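Local atomic coordinates of choline/ethanolamine kinase family protein (Mesorhizobium loti, PDB entry 3DXQ), a protein that probably phosphorylates ethanolamine or a related small alcohol, using a protein-kinase-like fold. Residues A175-C178 / D179-C182; M192-V195 / D196-Y199. All blocks are in the same frame, centred on the assembly; numbering follows the deposited sequence.

Interaction 1 precedes interaction 2 along the chain, and their centres lie about 7 Å apart in the family's phosphotransferase region. Residues 175-182 leave strand 174-176, which pairs antiparallel with strand 201-203, and enter the loop before strand 185-187. Residues 192-199 run off strand 192-194, an outer strand of the three-stranded sheet that also holds 185-187. The two meet directly: a probable hydrogen bond of 3.0 Å joins His177 NE2 to Val195 O. Their sequences match the HxDxxxxN catalytic loop and the metal-binding aspartate segment of kinases with this fold, so this join probably sets the two elements of the active site against each other.

Interaction 1. Residues A175-C178 / D179-C182; sequences ACHC and DPLC
His177 reaches Asp179 because its CG lies anti to the backbone N (chi1 -178°) while chi2 swings the ring so that ND1 faces the chain ahead. There ND1 accepts a hydrogen bond from Asp179 N, 3.1 Å away, with an angle of 148° at the hydrogen; the donor is tilted 16° out of the ring plane. Beside it, CE1 presents the ring edge to Asp179 O at 3.0 Å. Cys178, with positive phi, makes the bend over which the ring reaches. Pro180 then centres an inverse gamma turn, in which Leu181 N bonds back to Asp179 O at 2.8 Å, and Pro180 CD lies against Cys178 C. The Asp179 carboxylate leads away from the imidazole. This is the HxDxxxxN loop of the family, in which the aspartate is probably the catalytic one; Asn184, the motif's last residue, bonds weakly to Asp179 O. Asp208 accepts bonds from the backbone N of both His177 and Cys178. Because ND1 acts as an acceptor and the probable bond to Val195 occupies the other nitrogen, the ring is probably neutral, with its proton on NE2, and joins two loops through both its nitrogens.

Interaction 2. Residues M192-V195 / D196-Y199; sequences MWIV and DWEY
Ile194 ends the strand 192-194, Val195 continues extended, and Asp196, with positive phi, turns the chain so that Trp197 can come back over the strand end. The sequence Asp-Trp-Glu that follows Val195 occupies the place of the DFG segment of protein kinases, and in relatives of this fold the aspartate binds magnesium; Asp196 is consistent with that role.

The side chain that closes the turn is the indole of Trp197. Its CG is anti to the carbonyl carbon (chi1 -60°), and chi2 of 86° stands the ring across the CA-CB bond, so that its NE1 and CZ2 side lies along Ile194 and Val195. NE1 lies 3.3 Å from Ile194 O, but the N-H aims well off the oxygen (131°) and the bond is weak. The carbonyl oxygen sits at the ring edge, near the indole plane. On the six-membered ring, CZ2 packs on Ile194 CB at 3.8 Å, an apolar contact that backs the weak polar one.

Beyond the two segments, Ala61, Ala62 and Ala65 of helix 55-67 and Leu117 of helix 106-118 pack on the indole, which also meets the His177 ring edge-to-face. The tryptophan thus wedges between the strand end and two helices. Asp196 OD1 is hydrogen-bonded to Asn32 ND2 on strand 32-37 of the five-stranded sheet, while Glu198 forms a salt bridge with Arg55. Both acidic side chains therefore tie this turn to more N-terminal parts of the chain. At the five-membered end of the indole, Trp197 CD1 lies 3.9 Å from Val195 C, and NE1 is 3.7 Å from Val195 CA.

Interaction 1. Residues A175-C178 / D179-C182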
ATOM      1  N   ALA A 175      10.707  -6.779  -5.135  1.00 41.88           N
ATOM      2  CA  ALA A 175       9.605  -7.279  -4.314  1.00 40.87           C
ATOM      3  C   ALA A 175       8.945  -6.119  -3.550  1.00 39.63           C
ATOM      4  O   ALA A 175       9.456  -5.679  -2.540  1.00 37.23           O
ATOM      5  CB  ALA A 175      10.135  -8.325  -3.322  1.00 41.46           C
ATOM      6  N   CYS A 176       7.804  -5.638  -4.038  1.00 41.79           N
ATOM      7  CA  CYS A 176       7.147  -4.475  -3.463  1.00 41.75           C
ATOM      8  C   CYS A 176       5.863  -4.778  -2.717  1.00 41.03           C
ATOM      9  O   CYS A 176       5.110  -5.667  -3.084  1.00 40.54           O
ATOM     10  CB  CYS A 176       6.852  -3.474  -4.569  1.00 42.93           C
ATOM     11  SG  CYS A 176       8.335  -2.871  -5.375  1.00 47.31           S
ATOM     12  N   HIS A 177       5.609  -3.991  -1.676  1.00 41.11           N
ATOM     13  CA  HIS A 177       4.396  -4.129  -0.891  1.00 41.47           C
ATOM     14  C   HIS A 177       3.164  -3.721  -1.697  1.00 42.93           C
ATOM     15  O   HIS A 177       2.122  -4.350  -1.567  1.00 44.86           O
ATOM     16  CB  HIS A 177       4.485  -3.270   0.353  1.00 40.74           C
ATOM     17  CG  HIS A 177       3.292  -3.381   1.235  1.00 40.27           C
ATOM     18  ND1 HIS A 177       2.107  -2.730   0.958  1.00 34.97           N
ATOM     19  CD2 HIS A 177       3.096  -4.065   2.390  1.00 35.73           C
ATOM     20  CE1 HIS A 177       1.226  -3.017   1.905  1.00 44.36           C
ATOM     21  NE2 HIS A 177       1.802  -3.822   2.786  1.00 39.74           N
ATOM     22  N   CYS A 178       3.285  -2.640  -2.473  1.00 42.00           N
ATOM     23  CA  CYS A 178       2.247  -2.187  -3.419  1.00 44.62           C
ATOM     24  C   CYS A 178       1.028  -1.447  -2.883  1.00 44.81           C
ATOM     25  O   CYS A 178       0.351  -0.775  -3.649  1.00 44.65           O
ATOM     26  CB  CYS A 178       1.785  -3.336  -4.305  1.00 45.15           C
ATOM     27  SG  CYS A 178       3.099  -3.935  -5.359  1.00 48.99           S
ATOM     28  N   ASP A 179       0.718  -1.581  -1.601  1.00 45.83           N
ATOM     29  CA  ASP A 179      -0.357  -0.799  -1.005  1.00 47.62           C
ATOM     30  C   ASP A 179       0.053  -0.332   0.384  1.00 47.79           C
ATOM     31  O   ASP A 179      -0.609  -0.655   1.368  1.00 48.44           O
ATOM     32  CB  ASP A 179      -1.659  -1.610  -0.938  1.00 48.77           C
ATOM     33  CG  ASP A 179      -2.861  -0.767  -0.494  1.00 51.68           C
ATOM     34  OD1 ASP A 179      -3.010   0.387  -0.969  1.00 51.86           O
ATOM     35  OD2 ASP A 179      -3.649  -1.274   0.329  1.00 56.30           O
ATOM     36  N   PRO A 180       1.153   0.434   0.469  1.00 48.58           N
ATOM     37  CA  PRO A 180       1.689   0.872   1.760  1.00 48.76           C
ATOM     38  C   PRO A 180       0.901   1.998   2.445  1.00 48.24           C
ATOM     39  O   PRO A 180       1.403   3.115   2.602  1.00 49.68           O
ATOM     40  CB  PRO A 180       3.113   1.318   1.401  1.00 49.30           C
ATOM     41  CG  PRO A 180       2.981   1.810  -0.003  1.00 49.62           C
ATOM     42  CD  PRO A 180       1.987   0.900  -0.658  1.00 47.43           C
ATOM     43  N   LEU A 181      -0.325   1.693   2.855  1.00 46.87           N
ATOM     44  CA  LEU A 181      -1.123   2.629   3.634  1.00 46.04           C
ATOM     45  C   LEU A 181      -0.406   2.904   4.960  1.00 44.96           C
ATOM     46  O   LEU A 181       0.310   2.056   5.481  1.00 43.73           O
ATOM     47  CB  LEU A 181      -2.514   2.063   3.930  1.00 45.63           C
ATOM     48  CG  LEU A 181      -3.450   1.639   2.774  1.00 48.36           C
ATOM     49  CD1 LEU A 181      -4.534   0.699   3.321  1.00 40.15           C
ATOM     50  CD2 LEU A 181      -4.083   2.824   2.021  1.00 37.91           C
ATOM     51  N   CYS A 182      -0.599   4.100   5.499  1.00 44.34           N
ATOM     52  CA  CYS A 182       0.029   4.465   6.737  1.00 42.72           C
ATOM     53  C   CYS A 182      -0.235   3.425   7.819  1.00 42.55           C
ATOM     54  O   CYS A 182       0.693   3.052   8.566  1.00 39.08           O
ATOM     55  CB  CYS A 182      -0.476   5.823   7.184  1.00 42.07           C
ATOM     56  SG  CYS A 182      -0.006   7.143   6.076  1.00 48.56           S
TER

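Interaction 2. Residues M192-V195 / D196-Y199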
HETATM    1  N   MSE A 192      10.555   0.442  11.494  1.00 45.38           N
HETATM    2  CA  MSE A 192       9.211   0.223  11.034  1.00 45.10           C
HETATM    3  C   MSE A 192       9.146  -1.200  10.607  1.00 43.32           C
HETATM    4  O   MSE A 192      10.110  -1.694  10.036  1.00 38.19           O
HETATM    5  CB  MSE A 192       8.940   1.055   9.799  1.00 45.08           C
HETATM    6  CG  MSE A 192       9.041   2.506  10.033  1.00 49.36           C
HETATM    7 SE   MSE A 192       7.331   3.182  10.296  0.75 49.10          SE
HETATM    8  CE  MSE A 192       7.776   5.034  10.983  1.00 39.89           C
ATOM      9  N   TRP A 193       8.024  -1.847  10.922  1.00 42.86           N
ATOM     10  CA  TRP A 193       7.666  -3.109  10.329  1.00 43.61           C
ATOM     11  C   TRP A 193       6.499  -2.794   9.396  1.00 43.66           C
ATOM     12  O   TRP A 193       5.855  -1.750   9.510  1.00 42.12           O
ATOM     13  CB  TRP A 193       7.211  -4.083  11.374  1.00 47.18           C
ATOM     14  CG  TRP A 193       8.213  -4.391  12.462  1.00 50.27           C
ATOM     15  CD1 TRP A 193       8.425  -3.683  13.605  1.00 51.65           C
ATOM     16  CD2 TRP A 193       9.069  -5.521  12.525  1.00 46.86           C
ATOM     17  NE1 TRP A 193       9.384  -4.291  14.371  1.00 49.10           N
ATOM     18  CE2 TRP A 193       9.797  -5.427  13.737  1.00 50.97           C
ATOM     19  CE3 TRP A 193       9.310  -6.597  11.672  1.00 50.10           C
ATOM     20  CZ2 TRP A 193      10.746  -6.380  14.124  1.00 49.68           C
ATOM     21  CZ3 TRP A 193      10.257  -7.556  12.053  1.00 54.65           C
ATOM     22  CH2 TRP A 193      10.964  -7.436  13.275  1.00 53.62           C
ATOM     23  N   ILE A 194       6.235  -3.686   8.452  1.00 44.40           N
ATOM     24  CA  ILE A 194       5.118  -3.507   7.533  1.00 42.51           C
ATOM     25  C   ILE A 194       4.270  -4.790   7.544  1.00 43.47           C
ATOM     26  O   ILE A 194       4.816  -5.888   7.600  1.00 42.76           O
ATOM     27  CB  ILE A 194       5.601  -3.184   6.097  1.00 42.01           C
ATOM     28  CG1 ILE A 194       6.801  -2.223   6.139  1.00 42.30           C
ATOM     29  CG2 ILE A 194       4.474  -2.605   5.292  1.00 37.12           C
ATOM     30  CD1 ILE A 194       7.380  -1.853   4.812  1.00 35.90           C
ATOM     31  N   VAL A 195       2.945  -4.615   7.496  1.00 43.33           N
ATOM     32  CA  VAL A 195       1.975  -5.711   7.480  1.00 42.70           C
ATOM     33  C   VAL A 195       1.033  -5.563   6.288  1.00 43.98           C
ATOM     34  O   VAL A 195       1.061  -4.542   5.621  1.00 43.75           O
ATOM     35  CB  VAL A 195       1.138  -5.717   8.789  1.00 41.81           C
ATOM     36  CG1 VAL A 195       2.060  -5.681   9.980  1.00 39.35           C
ATOM     37  CG2 VAL A 195       0.151  -4.523   8.828  1.00 30.64           C
ATOM     38  N   ASP A 196       0.177  -6.562   6.076  1.00 46.55           N
ATOM     39  CA  ASP A 196      -0.855  -6.581   5.016  1.00 49.50           C
ATOM     40  C   ASP A 196      -0.276  -6.704   3.628  1.00 50.95           C
ATOM     41  O   ASP A 196      -0.210  -5.741   2.872  1.00 52.46           O
ATOM     42  CB  ASP A 196      -1.789  -5.370   5.093  1.00 50.39           C
ATOM     43  CG  ASP A 196      -3.218  -5.745   5.476  1.00 56.69           C
ATOM     44  OD1 ASP A 196      -3.422  -6.383   6.538  1.00 61.18           O
ATOM     45  OD2 ASP A 196      -4.143  -5.367   4.719  1.00 65.54           O
ATOM     46  N   TRP A 197       0.119  -7.919   3.286  1.00 50.98           N
ATOM     47  CA  TRP A 197       0.825  -8.172   2.039  1.00 49.19           C
ATOM     48  C   TRP A 197      -0.057  -8.713   0.957  1.00 48.66           C
ATOM     49  O   TRP A 197       0.424  -9.299   0.001  1.00 48.73           O
ATOM     50  CB  TRP A 197       1.989  -9.135   2.318  1.00 48.49           C
ATOM     51  CG  TRP A 197       2.923  -8.542   3.305  1.00 48.68           C
ATOM     52  CD1 TRP A 197       2.819  -8.600   4.655  1.00 49.01           C
ATOM     53  CD2 TRP A 197       4.077  -7.738   3.025  1.00 48.80           C
ATOM     54  NE1 TRP A 197       3.847  -7.910   5.243  1.00 51.33           N
ATOM     55  CE2 TRP A 197       4.633  -7.364   4.262  1.00 49.07           C
ATOM     56  CE3 TRP A 197       4.702  -7.310   1.851  1.00 47.20           C
ATOM     57  CZ2 TRP A 197       5.782  -6.590   4.358  1.00 49.67           C
ATOM     58  CZ3 TRP A 197       5.841  -6.534   1.948  1.00 50.05           C
ATOM     59  CH2 TRP A 197       6.369  -6.183   3.191  1.00 50.19           C
ATOM     60  N   GLU A 198      -1.350  -8.476   1.065  1.00 51.23           N
ATOM     61  CA  GLU A 198      -2.286  -9.046   0.090  1.00 53.46           C
ATOM     62  C   GLU A 198      -2.125  -8.529  -1.350  1.00 51.88           C
ATOM     63  O   GLU A 198      -2.454  -9.253  -2.299  1.00 51.15           O
ATOM     64  CB  GLU A 198      -3.732  -8.876   0.570  1.00 54.11           C
ATOM     65  CG  GLU A 198      -4.192  -7.436   0.658  1.00 60.15           C
ATOM     66  CD  GLU A 198      -5.454  -7.280   1.474  1.00 64.48           C
ATOM     67  OE1 GLU A 198      -6.442  -8.011   1.198  1.00 73.20           O
ATOM     68  OE2 GLU A 198      -5.452  -6.425   2.385  1.00 72.87           O
ATOM     69  N   TYR A 199      -1.616  -7.309  -1.521  1.00 51.24           N
ATOM     70  CA  TYR A 199      -1.424  -6.748  -2.868  1.00 51.98           C
ATOM     71  C   TYR A 199       0.032  -6.829  -3.360  1.00 51.49           C
ATOM     72  O   TYR A 199       0.374  -6.260  -4.397  1.00 50.08           O
ATOM     73  CB  TYR A 199      -1.889  -5.294  -2.914  1.00 53.75           C
ATOM     74  CG  TYR A 199      -3.359  -5.062  -2.653  1.00 54.11           C
ATOM     75  CD1 TYR A 199      -4.287  -5.039  -3.702  1.00 58.26           C
ATOM     76  CD2 TYR A 199      -3.811  -4.805  -1.372  1.00 53.06           C
ATOM     77  CE1 TYR A 199      -5.643  -4.787  -3.459  1.00 59.82           C
ATOM     78  CE2 TYR A 199      -5.149  -4.571  -1.114  1.00 58.65           C
ATOM     79  CZ  TYR A 199      -6.061  -4.558  -2.153  1.00 61.54           C
ATOM     80  OH  TYR A 199      -7.380  -4.311  -1.856  1.00 63.51           O
TER